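PDB 1KPH: cyclopropane mycolic acid synthase 1 from Mycobacterium tuberculosis, which converts a double bond at the distal position of an alpha mycolic acid into a cyclopropane ring, using a methylene group from S-adenosyl-L-methionine. Local coordinates for residues 30-35 and 50-55; 36-41 and 232-237; 69-74 and 133-138; 165-170 and 278-283. All coordinates share one frame; numbering follows the deposited sequence.

Interaction 1: residues 30-35 and 50-55; sequences TQTYSC and IAKIDL. With SAH (S-adenosyl-L-homocysteine), chain F; 10A (didecyl-dimethyl-ammonium), chain G; CO3 (carbonate ion), chain E.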
# COMPACT_ATOMS: atom_id res chain seq x y z
N THR A 30 -3.32 1.15 -14.04
CA THR A 30 -2.59 0.03 -13.43
C THR A 30 -3.28 -0.40 -12.14
O THR A 30 -2.92 -1.42 -11.55
CB THR A 30 -1.13 0.40 -13.08
OG1 THR A 30 -1.13 1.37 -12.03
CG2 THR A 30 -0.40 0.96 -14.30
N GLN A 31 -4.25 0.40 -11.72
CA GLN A 31 -5.01 0.14 -10.50
C GLN A 31 -4.12 0.19 -9.27
O GLN A 31 -4.34 -0.52 -8.30
CB GLN A 31 -5.71 -1.23 -10.56
CG GLN A 31 -6.59 -1.42 -11.78
CD GLN A 31 -7.54 -0.25 -12.00
OE1 GLN A 31 -7.55 0.35 -13.07
NE2 GLN A 31 -8.33 0.07 -10.99
N THR A 32 -3.09 1.03 -9.33
CA THR A 32 -2.19 1.18 -8.19
C THR A 32 -2.96 1.99 -7.15
O THR A 32 -3.50 3.06 -7.44
CB THR A 32 -0.88 1.91 -8.59
OG1 THR A 32 -0.17 1.11 -9.54
CG2 THR A 32 0.00 2.13 -7.37
N TYR A 33 -2.99 1.49 -5.92
CA TYR A 33 -3.74 2.13 -4.85
C TYR A 33 -2.81 2.48 -3.69
O TYR A 33 -2.88 1.90 -2.61
CB TYR A 33 -4.85 1.17 -4.41
CG TYR A 33 -6.01 1.75 -3.62
CD1 TYR A 33 -6.17 3.13 -3.49
CD2 TYR A 33 -6.95 0.92 -3.02
CE1 TYR A 33 -7.26 3.66 -2.77
CE2 TYR A 33 -8.03 1.44 -2.31
CZ TYR A 33 -8.18 2.81 -2.19
OH TYR A 33 -9.24 3.32 -1.48
N SER A 34 -1.93 3.45 -3.95
CA SER A 34 -0.95 3.91 -2.98
C SER A 34 -0.33 5.21 -3.51
O SER A 34 -0.57 5.58 -4.66
CB SER A 34 0.13 2.85 -2.77
OG SER A 34 0.64 2.37 -4.01
N CYS A 35 0.45 5.88 -2.67
CA CYS A 35 1.08 7.15 -3.05
C CYS A 35 1.96 7.08 -4.30
O CYS A 35 2.89 6.27 -4.37
CB CYS A 35 1.92 7.68 -1.89
SG CYS A 35 2.60 9.34 -2.16
N ILE A 50 4.07 4.50 -11.87
CA ILE A 50 5.12 3.62 -12.38
C ILE A 50 6.44 4.04 -11.76
O ILE A 50 7.26 3.20 -11.41
CB ILE A 50 5.24 3.70 -13.91
CG1 ILE A 50 3.94 3.24 -14.58
CG2 ILE A 50 6.42 2.85 -14.39
CD1 ILE A 50 3.65 1.76 -14.42
N ALA A 51 6.63 5.35 -11.63
CA ALA A 51 7.86 5.89 -11.05
C ALA A 51 7.97 5.47 -9.58
O ALA A 51 9.07 5.20 -9.09
CB ALA A 51 7.87 7.42 -11.16
N LYS A 52 6.84 5.42 -8.89
CA LYS A 52 6.82 4.99 -7.49
C LYS A 52 7.23 3.52 -7.44
O LYS A 52 8.05 3.12 -6.61
CB LYS A 52 5.42 5.18 -6.88
CG LYS A 52 5.24 4.65 -5.45
CD LYS A 52 4.89 3.16 -5.43
CE LYS A 52 3.56 2.88 -6.12
NZ LYS A 52 2.43 3.70 -5.56
N ILE A 53 6.67 2.72 -8.35
CA ILE A 53 7.00 1.31 -8.40
C ILE A 53 8.51 1.10 -8.65
O ILE A 53 9.16 0.31 -7.96
CB ILE A 53 6.18 0.59 -9.51
CG1 ILE A 53 4.69 0.62 -9.14
CG2 ILE A 53 6.67 -0.84 -9.67
CD1 ILE A 53 3.79 -0.17 -10.07
N ASP A 54 9.06 1.84 -9.61
CA ASP A 54 10.48 1.74 -9.93
C ASP A 54 11.35 2.19 -8.75
O ASP A 54 12.41 1.62 -8.49
CB ASP A 54 10.80 2.57 -11.17
CG ASP A 54 10.33 1.90 -12.46
OD1 ASP A 54 10.17 2.60 -13.48
OD2 ASP A 54 10.12 0.67 -12.45
N LEU A 55 10.89 3.21 -8.02
CA LEU A 55 11.61 3.72 -6.86
C LEU A 55 11.72 2.61 -5.82
O LEU A 55 12.78 2.41 -5.23
CB LEU A 55 10.88 4.92 -6.26
CG LEU A 55 11.52 5.50 -4.99
CD1 LEU A 55 12.85 6.17 -5.33
CD2 LEU A 55 10.58 6.50 -4.35
N SAH F . 0.30 -2.75 -2.81
CA SAH F . -0.82 -2.44 -3.70
CB SAH F . -2.17 -2.46 -2.95
CG SAH F . -2.28 -1.68 -1.62
C SAH F . -0.62 -1.06 -4.37
OXT SAH F . -1.40 -0.73 -5.28
C5' SAH F . -3.61 -2.88 0.55
C4' SAH F . -3.32 -4.31 0.10
O4' SAH F . -2.66 -5.11 1.12
C3' SAH F . -4.57 -5.07 -0.31
O3' SAH F . -4.30 -5.80 -1.54
C2' SAH F . -4.82 -6.00 0.85
O2' SAH F . -5.57 -7.16 0.48
C1' SAH F . -3.44 -6.32 1.31
N9 SAH F . -3.36 -6.79 2.69
C8 SAH F . -3.87 -6.27 3.84
N7 SAH F . -3.63 -6.92 4.94
C5 SAH F . -2.89 -8.00 4.47
C6 SAH F . -2.24 -9.23 5.16
N6 SAH F . -2.30 -9.44 6.48
N1 SAH F . -1.57 -10.11 4.34
C2 SAH F . -1.51 -9.87 3.00
N3 SAH F . -2.04 -8.84 2.30
C4 SAH F . -2.72 -7.94 3.10
C1 10A G . -5.57 6.27 12.37
C2 10A G . -6.18 5.06 11.66
C3 10A G . -5.54 4.87 10.28
C4 10A G . -6.08 3.70 9.45
C5 10A G . -5.31 3.70 8.12
C6 10A G . -5.74 2.64 7.10
C7 10A G . -4.86 2.90 5.86
C8 10A G . -5.21 2.06 4.63
C9 10A G . -4.27 2.50 3.48
C10 10A G . -4.71 1.85 2.17
N1 10A G . -4.13 2.27 0.81
C11 10A G . -4.89 1.48 -0.24
C12 10A G . -2.68 1.86 0.69
C13 10A G . -4.17 3.77 0.46
C14 10A G . -5.50 4.59 0.46
C15 10A G . -5.35 6.13 0.45
C16 10A G . -4.66 6.83 1.64
C17 10A G . -5.42 6.70 2.97
C18 10A G . -4.73 7.42 4.14
C19 10A G . -5.55 7.26 5.43
C20 10A G . -4.87 8.03 6.56
C21 10A G . -5.67 7.94 7.87
C22 10A G . -4.95 8.75 8.94
C CO3 E . 0.50 4.18 0.84
O1 CO3 E . 1.29 4.92 -0.19
O2 CO3 E . -0.84 4.37 0.94
O3 CO3 E . 1.13 3.32 1.69

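Interaction 2: residues 36-41 and 232-237; sequences AYFERD and YAKTLD. With 10A (didecyl-dimethyl-ammonium), chain G; CO3 (carbonate ion), chain E.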
# COMPACT_ATOMS: atom_id res chain seq x y z
N ALA A 36 1.66 7.94 -5.27
CA ALA A 36 2.44 7.99 -6.50
C ALA A 36 3.69 8.84 -6.27
O ALA A 36 3.81 9.52 -5.25
CB ALA A 36 1.59 8.58 -7.64
N TYR A 37 4.63 8.79 -7.21
CA TYR A 37 5.87 9.54 -7.10
C TYR A 37 6.06 10.46 -8.30
O TYR A 37 6.44 10.01 -9.38
CB TYR A 37 7.06 8.57 -6.99
CG TYR A 37 8.41 9.24 -6.89
CD1 TYR A 37 8.59 10.37 -6.09
CD2 TYR A 37 9.51 8.73 -7.57
CE1 TYR A 37 9.85 10.97 -5.96
CE2 TYR A 37 10.78 9.32 -7.45
CZ TYR A 37 10.93 10.44 -6.64
OH TYR A 37 12.18 11.02 -6.50
N PHE A 38 5.80 11.75 -8.12
CA PHE A 38 5.95 12.70 -9.22
C PHE A 38 7.40 13.15 -9.36
O PHE A 38 7.75 14.29 -9.05
CB PHE A 38 5.00 13.88 -9.03
CG PHE A 38 3.55 13.49 -9.01
CD1 PHE A 38 2.96 12.98 -7.85
CD2 PHE A 38 2.77 13.58 -10.16
CE1 PHE A 38 1.63 12.56 -7.84
CE2 PHE A 38 1.44 13.16 -10.16
CZ PHE A 38 0.87 12.66 -9.00
N GLU A 39 8.24 12.23 -9.82
CA GLU A 39 9.66 12.46 -10.03
C GLU A 39 9.85 13.73 -10.86
O GLU A 39 10.68 14.58 -10.53
CB GLU A 39 10.28 11.27 -10.75
CG GLU A 39 11.67 10.91 -10.30
CD GLU A 39 12.19 9.67 -11.00
OE1 GLU A 39 11.43 8.69 -11.13
OE2 GLU A 39 13.37 9.67 -11.42
N ARG A 40 9.08 13.84 -11.94
CA ARG A 40 9.12 15.01 -12.81
C ARG A 40 7.84 15.80 -12.58
O ARG A 40 6.82 15.23 -12.19
CB ARG A 40 9.21 14.59 -14.28
CG ARG A 40 10.53 13.94 -14.67
CD ARG A 40 10.59 13.59 -16.16
NE ARG A 40 9.63 12.55 -16.55
CZ ARG A 40 8.40 12.79 -16.99
NH1 ARG A 40 7.95 14.03 -17.09
NH2 ARG A 40 7.61 11.77 -17.33
N ASP A 41 7.89 17.10 -12.85
CA ASP A 41 6.74 17.98 -12.65
C ASP A 41 5.44 17.64 -13.37
O ASP A 41 4.39 17.50 -12.74
CB ASP A 41 7.14 19.41 -12.98
CG ASP A 41 8.07 20.01 -11.95
OD1 ASP A 41 7.65 20.13 -10.78
OD2 ASP A 41 9.21 20.37 -12.31
N TYR A 232 1.63 12.55 -1.91
CA TYR A 232 0.34 11.93 -1.63
C TYR A 232 -0.86 12.87 -1.73
O TYR A 232 -1.95 12.45 -2.12
CB TYR A 232 0.34 11.26 -0.25
CG TYR A 232 -0.29 9.88 -0.27
CD1 TYR A 232 -1.35 9.60 -1.14
CD2 TYR A 232 0.18 8.86 0.56
CE1 TYR A 232 -1.92 8.33 -1.19
CE2 TYR A 232 -0.40 7.59 0.52
CZ TYR A 232 -1.44 7.33 -0.36
OH TYR A 232 -1.99 6.07 -0.44
N ALA A 233 -0.67 14.14 -1.38
CA ALA A 233 -1.76 15.10 -1.47
C ALA A 233 -2.17 15.23 -2.93
O ALA A 233 -3.36 15.30 -3.25
CB ALA A 233 -1.31 16.46 -0.93
N LYS A 234 -1.19 15.23 -3.83
CA LYS A 234 -1.47 15.33 -5.26
C LYS A 234 -2.13 14.04 -5.76
O LYS A 234 -3.11 14.09 -6.51
CB LYS A 234 -0.18 15.59 -6.04
CG LYS A 234 -0.39 15.86 -7.52
CD LYS A 234 0.93 16.17 -8.20
CE LYS A 234 0.75 16.55 -9.66
NZ LYS A 234 2.07 16.96 -10.24
N THR A 235 -1.59 12.90 -5.35
CA THR A 235 -2.16 11.62 -5.76
C THR A 235 -3.65 11.61 -5.37
O THR A 235 -4.52 11.30 -6.18
CB THR A 235 -1.45 10.43 -5.05
OG1 THR A 235 -0.06 10.43 -5.39
CG2 THR A 235 -2.07 9.11 -5.48
N LEU A 236 -3.92 11.95 -4.11
CA LEU A 236 -5.28 11.98 -3.59
C LEU A 236 -6.14 13.02 -4.31
O LEU A 236 -7.33 12.78 -4.56
CB LEU A 236 -5.26 12.25 -2.09
CG LEU A 236 -4.79 11.05 -1.24
CD1 LEU A 236 -4.33 11.52 0.14
CD2 LEU A 236 -5.92 10.05 -1.13
N ASP A 237 -5.56 14.17 -4.64
CA ASP A 237 -6.31 15.20 -5.36
C ASP A 237 -6.72 14.66 -6.72
O ASP A 237 -7.85 14.87 -7.16
CB ASP A 237 -5.48 16.48 -5.55
CG ASP A 237 -5.31 17.28 -4.26
OD1 ASP A 237 -6.14 17.14 -3.35
OD2 ASP A 237 -4.33 18.06 -4.18
C1 10A G . -5.57 6.27 12.37
C2 10A G . -6.18 5.06 11.66
C3 10A G . -5.54 4.87 10.28
C4 10A G . -6.08 3.70 9.45
C5 10A G . -5.31 3.70 8.12
C6 10A G . -5.74 2.64 7.10
C7 10A G . -4.86 2.90 5.86
C8 10A G . -5.21 2.06 4.63
C9 10A G . -4.27 2.50 3.48
C10 10A G . -4.71 1.85 2.17
N1 10A G . -4.13 2.27 0.81
C11 10A G . -4.89 1.48 -0.24
C12 10A G . -2.68 1.86 0.69
C13 10A G . -4.17 3.77 0.46
C14 10A G . -5.50 4.59 0.46
C15 10A G . -5.35 6.13 0.45
C16 10A G . -4.66 6.83 1.64
C17 10A G . -5.42 6.70 2.97
C18 10A G . -4.73 7.42 4.14
C19 10A G . -5.55 7.26 5.43
C20 10A G . -4.87 8.03 6.56
C21 10A G . -5.67 7.94 7.87
C22 10A G . -4.95 8.75 8.94
C CO3 E . 0.50 4.18 0.84
O1 CO3 E . 1.29 4.92 -0.19
O2 CO3 E . -0.84 4.37 0.94
O3 CO3 E . 1.13 3.32 1.69

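Interaction 3: residues 69-74 and 133-138; sequences LDVGCG and IVSIGA. With SAH (S-adenosyl-L-homocysteine), chain F; 10A (didecyl-dimethyl-ammonium), chain G.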
# COMPACT_ATOMS: atom_id res chain seq x y z
N LEU A 69 8.53 -11.36 -3.43
CA LEU A 69 7.29 -11.52 -2.69
C LEU A 69 6.63 -10.15 -2.52
O LEU A 69 7.25 -9.24 -1.98
CB LEU A 69 7.55 -12.14 -1.32
CG LEU A 69 6.33 -12.24 -0.40
CD1 LEU A 69 5.33 -13.24 -0.96
CD2 LEU A 69 6.77 -12.68 1.00
N ASP A 70 5.40 -10.01 -2.98
CA ASP A 70 4.68 -8.75 -2.83
C ASP A 70 3.57 -8.96 -1.81
O ASP A 70 2.54 -9.55 -2.12
CB ASP A 70 4.05 -8.29 -4.15
CG ASP A 70 3.35 -6.95 -4.04
OD1 ASP A 70 3.01 -6.54 -2.90
OD2 ASP A 70 3.12 -6.29 -5.08
N VAL A 71 3.80 -8.48 -0.59
CA VAL A 71 2.82 -8.61 0.49
C VAL A 71 1.75 -7.54 0.36
O VAL A 71 2.01 -6.36 0.60
CB VAL A 71 3.50 -8.49 1.87
CG1 VAL A 71 2.48 -8.66 2.98
CG2 VAL A 71 4.59 -9.54 2.00
N GLY A 72 0.55 -7.95 -0.02
CA GLY A 72 -0.53 -7.00 -0.21
C GLY A 72 -0.40 -6.47 -1.63
O GLY A 72 -0.42 -5.27 -1.86
N CYS A 73 -0.28 -7.40 -2.57
CA CYS A 73 -0.10 -7.11 -3.99
C CYS A 73 -1.16 -6.24 -4.67
O CYS A 73 -0.93 -5.77 -5.79
CB CYS A 73 0.02 -8.43 -4.77
SG CYS A 73 -1.52 -9.41 -4.87
N GLY A 74 -2.30 -6.03 -4.03
CA GLY A 74 -3.34 -5.22 -4.63
C GLY A 74 -3.81 -5.81 -5.95
O GLY A 74 -4.04 -7.01 -6.04
N ILE A 133 11.64 -8.78 -0.78
CA ILE A 133 10.28 -8.48 -0.38
C ILE A 133 9.91 -7.02 -0.61
O ILE A 133 10.72 -6.12 -0.39
CB ILE A 133 10.03 -8.78 1.11
CG1 ILE A 133 10.33 -10.25 1.42
CG2 ILE A 133 8.59 -8.44 1.47
CD1 ILE A 133 10.14 -10.61 2.89
N VAL A 134 8.68 -6.80 -1.05
CA VAL A 134 8.19 -5.45 -1.25
C VAL A 134 6.78 -5.43 -0.69
O VAL A 134 6.02 -6.38 -0.87
CB VAL A 134 8.16 -5.05 -2.76
CG1 VAL A 134 7.24 -5.97 -3.53
CG2 VAL A 134 7.71 -3.59 -2.90
N SER A 135 6.44 -4.37 0.04
CA SER A 135 5.10 -4.24 0.60
C SER A 135 4.75 -2.77 0.60
O SER A 135 5.38 -1.96 1.29
CB SER A 135 5.05 -4.81 2.02
OG SER A 135 3.71 -4.82 2.48
N ILE A 136 3.74 -2.43 -0.19
CA ILE A 136 3.30 -1.05 -0.32
C ILE A 136 1.86 -0.85 0.13
O ILE A 136 0.93 -1.40 -0.46
CB ILE A 136 3.45 -0.58 -1.79
CG1 ILE A 136 4.91 -0.69 -2.22
CG2 ILE A 136 2.95 0.85 -1.93
CD1 ILE A 136 5.12 -0.68 -3.72
N GLY A 137 1.69 -0.06 1.19
CA GLY A 137 0.36 0.24 1.68
C GLY A 137 -0.44 -0.93 2.23
O GLY A 137 -1.67 -0.89 2.20
N ALA A 138 0.23 -1.96 2.73
CA ALA A 138 -0.47 -3.11 3.30
C ALA A 138 -0.28 -3.10 4.82
O ALA A 138 -1.15 -3.53 5.58
CB ALA A 138 0.07 -4.40 2.71
N SAH F . 0.30 -2.75 -2.81
CA SAH F . -0.82 -2.44 -3.70
CB SAH F . -2.17 -2.46 -2.95
CG SAH F . -2.28 -1.68 -1.62
C SAH F . -0.62 -1.06 -4.37
OXT SAH F . -1.40 -0.73 -5.28
C5' SAH F . -3.61 -2.88 0.55
C4' SAH F . -3.32 -4.31 0.10
O4' SAH F . -2.66 -5.11 1.12
C3' SAH F . -4.57 -5.07 -0.31
O3' SAH F . -4.30 -5.80 -1.54
C2' SAH F . -4.82 -6.00 0.85
O2' SAH F . -5.57 -7.16 0.48
C1' SAH F . -3.44 -6.32 1.31
N9 SAH F . -3.36 -6.79 2.69
C8 SAH F . -3.87 -6.27 3.84
N7 SAH F . -3.63 -6.92 4.94
C5 SAH F . -2.89 -8.00 4.47
C6 SAH F . -2.24 -9.23 5.16
N6 SAH F . -2.30 -9.44 6.48
N1 SAH F . -1.57 -10.11 4.34
C2 SAH F . -1.51 -9.87 3.00
N3 SAH F . -2.04 -8.84 2.30
C4 SAH F . -2.72 -7.94 3.10
C1 10A G . -5.57 6.27 12.37
C2 10A G . -6.18 5.06 11.66
C3 10A G . -5.54 4.87 10.28
C4 10A G . -6.08 3.70 9.45
C5 10A G . -5.31 3.70 8.12
C6 10A G . -5.74 2.64 7.10
C7 10A G . -4.86 2.90 5.86
C8 10A G . -5.21 2.06 4.63
C9 10A G . -4.27 2.50 3.48
C10 10A G . -4.71 1.85 2.17
N1 10A G . -4.13 2.27 0.81
C11 10A G . -4.89 1.48 -0.24
C12 10A G . -2.68 1.86 0.69
C13 10A G . -4.17 3.77 0.46
C14 10A G . -5.50 4.59 0.46
C15 10A G . -5.35 6.13 0.45
C16 10A G . -4.66 6.83 1.64
C17 10A G . -5.42 6.70 2.97
C18 10A G . -4.73 7.42 4.14
C19 10A G . -5.55 7.26 5.43
C20 10A G . -4.87 8.03 6.56
C21 10A G . -5.67 7.94 7.87
C22 10A G . -4.95 8.75 8.94
O HOH W 1 2.42 -4.43 -1.43

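Interaction 4: residues 165-170 and 278-283; sequences LLHTIT and IDVNQF. With CO3 (carbonate ion), chain E.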
# COMPACT_ATOMS: atom_id res chain seq x y z
N LEU A 165 11.60 -3.78 1.08
CA LEU A 165 11.24 -2.38 0.94
C LEU A 165 9.84 -2.29 1.50
O LEU A 165 8.89 -2.82 0.92
CB LEU A 165 11.27 -1.95 -0.54
CG LEU A 165 11.05 -0.47 -0.90
CD1 LEU A 165 9.61 -0.07 -0.61
CD2 LEU A 165 12.01 0.42 -0.12
N LEU A 166 9.71 -1.66 2.67
CA LEU A 166 8.42 -1.50 3.31
C LEU A 166 7.97 -0.06 3.13
O LEU A 166 8.62 0.87 3.60
CB LEU A 166 8.51 -1.83 4.81
CG LEU A 166 7.21 -1.62 5.60
CD1 LEU A 166 6.15 -2.59 5.10
CD2 LEU A 166 7.48 -1.85 7.09
N HIS A 167 6.86 0.10 2.42
CA HIS A 167 6.30 1.41 2.13
C HIS A 167 4.98 1.52 2.87
O HIS A 167 4.05 0.74 2.63
CB HIS A 167 6.14 1.52 0.60
CG HIS A 167 5.38 2.73 0.13
ND1 HIS A 167 5.76 3.44 -0.98
CD2 HIS A 167 4.23 3.29 0.56
CE1 HIS A 167 4.87 4.39 -1.22
NE2 HIS A 167 3.92 4.31 -0.30
N THR A 168 4.90 2.48 3.79
CA THR A 168 3.69 2.64 4.58
C THR A 168 3.44 4.06 5.04
O THR A 168 4.37 4.85 5.22
CB THR A 168 3.75 1.76 5.85
OG1 THR A 168 2.57 1.97 6.65
CG2 THR A 168 4.97 2.12 6.69
N ILE A 169 2.17 4.38 5.24
CA ILE A 169 1.77 5.67 5.75
C ILE A 169 2.21 5.66 7.22
O ILE A 169 2.26 4.60 7.85
CB ILE A 169 0.24 5.82 5.65
CG1 ILE A 169 -0.17 5.89 4.17
CG2 ILE A 169 -0.24 7.05 6.42
CD1 ILE A 169 -1.62 5.55 3.92
N THR A 170 2.56 6.82 7.76
CA THR A 170 2.97 6.90 9.16
C THR A 170 2.23 8.06 9.81
O THR A 170 1.91 9.05 9.15
CB THR A 170 4.50 7.09 9.32
OG1 THR A 170 4.93 8.25 8.59
CG2 THR A 170 5.23 5.86 8.79
N ILE A 278 -0.05 13.54 8.68
CA ILE A 278 0.31 12.19 8.31
C ILE A 278 1.41 12.23 7.26
O ILE A 278 1.56 13.21 6.53
CB ILE A 278 -0.90 11.39 7.78
CG1 ILE A 278 -1.61 12.18 6.68
CG2 ILE A 278 -1.85 11.07 8.93
CD1 ILE A 278 -2.87 11.50 6.18
N ASP A 279 2.19 11.15 7.19
CA ASP A 279 3.31 11.05 6.27
C ASP A 279 3.26 9.67 5.62
O ASP A 279 2.40 8.85 5.95
CB ASP A 279 4.61 11.21 7.09
CG ASP A 279 5.84 11.51 6.23
OD1 ASP A 279 5.75 11.49 4.98
OD2 ASP A 279 6.91 11.76 6.82
N VAL A 280 4.15 9.43 4.67
CA VAL A 280 4.23 8.14 3.99
C VAL A 280 5.71 7.93 3.71
O VAL A 280 6.38 8.81 3.16
CB VAL A 280 3.39 8.11 2.68
CG1 VAL A 280 3.87 9.18 1.71
CG2 VAL A 280 3.49 6.73 2.04
N ASN A 281 6.23 6.78 4.12
CA ASN A 281 7.65 6.51 3.97
C ASN A 281 8.01 5.14 3.43
O ASN A 281 7.30 4.16 3.66
CB ASN A 281 8.35 6.69 5.32
CG ASN A 281 8.35 8.12 5.80
OD1 ASN A 281 9.22 8.91 5.44
ND2 ASN A 281 7.35 8.47 6.61
N GLN A 282 9.14 5.09 2.72
CA GLN A 282 9.66 3.83 2.20
C GLN A 282 10.87 3.49 3.05
O GLN A 282 11.84 4.25 3.10
CB GLN A 282 10.10 3.97 0.74
CG GLN A 282 9.01 4.37 -0.23
CD GLN A 282 9.33 3.93 -1.65
OE1 GLN A 282 10.49 3.91 -2.05
NE2 GLN A 282 8.29 3.58 -2.41
N PHE A 283 10.83 2.35 3.72
CA PHE A 283 11.93 1.91 4.57
C PHE A 283 12.70 0.79 3.88
O PHE A 283 12.14 -0.24 3.54
CB PHE A 283 11.40 1.38 5.90
CG PHE A 283 10.67 2.40 6.72
CD1 PHE A 283 11.32 3.07 7.76
CD2 PHE A 283 9.33 2.67 6.49
CE1 PHE A 283 10.63 3.99 8.56
CE2 PHE A 283 8.63 3.59 7.27
CZ PHE A 283 9.28 4.25 8.31
C CO3 E . 0.50 4.18 0.84
O1 CO3 E . 1.29 4.92 -0.19
O2 CO3 E . -0.84 4.37 0.94
O3 CO3 E . 1.13 3.32 1.69

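Interaction 1: residues 30-35 and 50-55
Lys52 drives its ammonium group from helix 45-57 into the loop at Ser34 and Cys35, where NZ donates two hydrogen bonds. One goes to the hydroxyl, with Lys52 NZ 2.7 Å from Ser34 OG. The other goes to the main chain, with Lys52 NZ 2.9 Å from Cys35 O; here the nitrogen stands well above the carbonyl plane, 61° out of it. The side chain leaves with CG anti to the backbone N (chi1 175°) and then bends at each of its three outer torsions, which curls the methylenes around Cys35 O and brings Lys52 CG within 3.1 Å of that oxygen. Beside this grip the methyl CG2 of Thr32 meets Lys52 tip to tip, 3.4 Å from Lys52 NZ. At the start of the segment Thr30 CG2 touches Ile50 CD1 at 4.1 Å.

Residues 30-35 lie in the irregular connection between helices 20-23 and 45-57, and they form part of the cofactor pocket of this methyltransferase. Tyr33 N lies 2.8 Å from OXT of S-adenosyl-L-homocysteine in a nearly straight hydrogen bond (171°), while Cys35 N donates to O1 of the carbonate. The CB of Tyr33 points away from the helix, and its ring lays one face against the head of didecyl-dimethyl-ammonium, whose methyl C11 sits 3.4 Å above the ring centre.

Further out, Gln49 OE1, one turn back on helix 45-57, is a third acceptor for Lys52 NZ, and Asp28 holds the Thr30 hydroxyl. The Tyr33 hydroxyl is hydrogen-bonded to His15 and Tyr265, and Trp239 meets the Tyr33 ring edge to face.

Interaction 2: residues 36-41 and 232-237
A loop packs here against one flank of a helix, Phe38 lying on the alkyl chain of Lys234 while Ala36 is pinned to Thr235. Residues 36-41 belong to the connection between helices 20-23 and 45-57, and residues 232-237 to helix 229-245. The contact is of the CH-pi kind: Lys234 CD sits 3.4 Å from the centroid of the Phe38 ring and 5° off its normal, so the methylene is almost exactly over the middle of the face. Lys234 has CG anti to the backbone N (chi1 -174°) and the chain extended beyond CG, and it therefore runs straight across the ring, with CG near CZ and CE near CE2 and CD2. Lys234 NZ passes beyond the centre, 3.5 Å from Phe38 CD2.

Thr235 approaches the same ring at its edge, Thr235 OG1 lying 3.7 Å from Phe38 CE1. That hydroxyl oxygen also accepts a hydrogen bond from Ala36 N, with Ala36 N and Thr235 OG1 3.0 Å apart and an angle of 152° at the hydrogen, and it is tied to His231 O one turn earlier in the helix. The backbone at Phe38 makes an inverse gamma turn.

From another side of the helix Tyr232 reaches the pocket that holds the carbonate and didecyl-dimethyl-ammonium; Tyr232 OH lies 3.3 Å from C13 of the latter. Phe273 of helix 256-275 stacks on the Tyr232 ring, and Ala48 of helix 45-57 touches both Ala36 and Phe38, so the loop is held between helices 45-57 and 229-245.

Interaction 3: residues 69-74 and 133-138
Strands 69-71 and 133-136 run parallel, their short axes 24° apart, with Leu69 paired to Ile133 and Asp70 to Val134. Two backbone hydrogen bonds join them, from Val134 N to Leu69 O (3.0 Å) and from Val71 N to Val134 O (3.1 Å).

On one face of the sheet Leu69 CD2 meets Ile133 CG1, and Val71 CG2 leans on Ile133 CG2 at 4.2 Å. On the other face Val134 sets CG1 between its own N and carbonyl carbon (chi1 61°), which places that methyl against CB and CG of Asp70. Beyond the paired residues direct backbone bonding stops, and a side chain and a water join the two strands. Ser135 OG, anti to its backbone N, donates to Val71 O at 3.0 Å, tilted 23° from the carbonyl plane. The water accepts from Ile136 N at 2.7 Å and lies near both Asp70 OD1 and Val71 O.

The two chain ends then converge on the cofactor. The amino N of S-adenosyl-L-homocysteine donates to Gly72 O and to Ile136 O, each 2.8 Å away, one carbonyl from the glycine turn and the other from the last residue of strand 133-136. Ala138 CB packs 3.2 Å from the ribose O4', and Gly74 N gives a weak bond to O3'. Gly72, with positive phi, lets the chain pass close to the ribose and to Ala138. A glycine-rich turn after the first strand of the sheet, facing the end of the neighbouring parallel strand, is the hallmark cofactor site of the Rossmann-like S-adenosylmethionine-dependent methyltransferases.

Interaction 4: residues 165-170 and 278-283
Carbonate O1 accepts hydrogen bonds from His167 NE2, 2.7 Å away, and from Cys35 N, and the imidazole that reaches it is held from the partner strand by Gln282. Gln282 NE2 donates to His167 ND1 across 2.9 Å in a nearly straight bond (166°), lying at the ring edge and in the ring plane, although the amide itself is turned 68° from the imidazole. This in-plane bond helps to set the rotation of the ring, and Gln282 OE1 is held by Lys59. Val280 CG2 touches the ring obliquely, 3.4 Å from His167 NE2, and Ile169 CD1 packs against carbonate O2 on the same face of the sheet.

The opposite face carries Thr168, Thr170, Asn281 and Phe283. Thr170 OG1, between its backbone N and carbonyl carbon (chi1 56°), lies beside Asp279 CB at 3.3 Å and receives a weak bond from Asn281 ND2. Phe283 CE2 meets Thr168 CG2 at 4.0 Å. Three hydrogen-bonded pairs, Leu166 with Phe283, Thr168 with Asn281 and Thr170 with Asp279, zip the backbones together. Strand 278-286, inserted between 163-171 and 221-227 and antiparallel to both, is the reversed strand of the class I methyltransferase sheet (order 3-2-1-4-5-7-6).

Interactions 3 and 4 share one seven-stranded mixed sheet, their centres about 12 Å apart. Strands 132-136 and 163-171 are neighbours in it, and probable backbone hydrogen bonds join Ser135 and Gly137 to His167. The centres of interactions 1 and 2 are about 10 Å apart beside it, where the loop leading into helix 45-57 meets that helix and then helix 229-245; Cys35 packs on Tyr232. Along the chain interaction 1 comes before interaction 3, which precedes interaction 4, whereas interaction 2 joins the early loop to a late helix. Interactions 1 and 3 both contact S-adenosyl-L-homocysteine, and interactions 1, 2 and 4 surround the carbonate, so together they link the cofactor pocket to the lipid-like ligand.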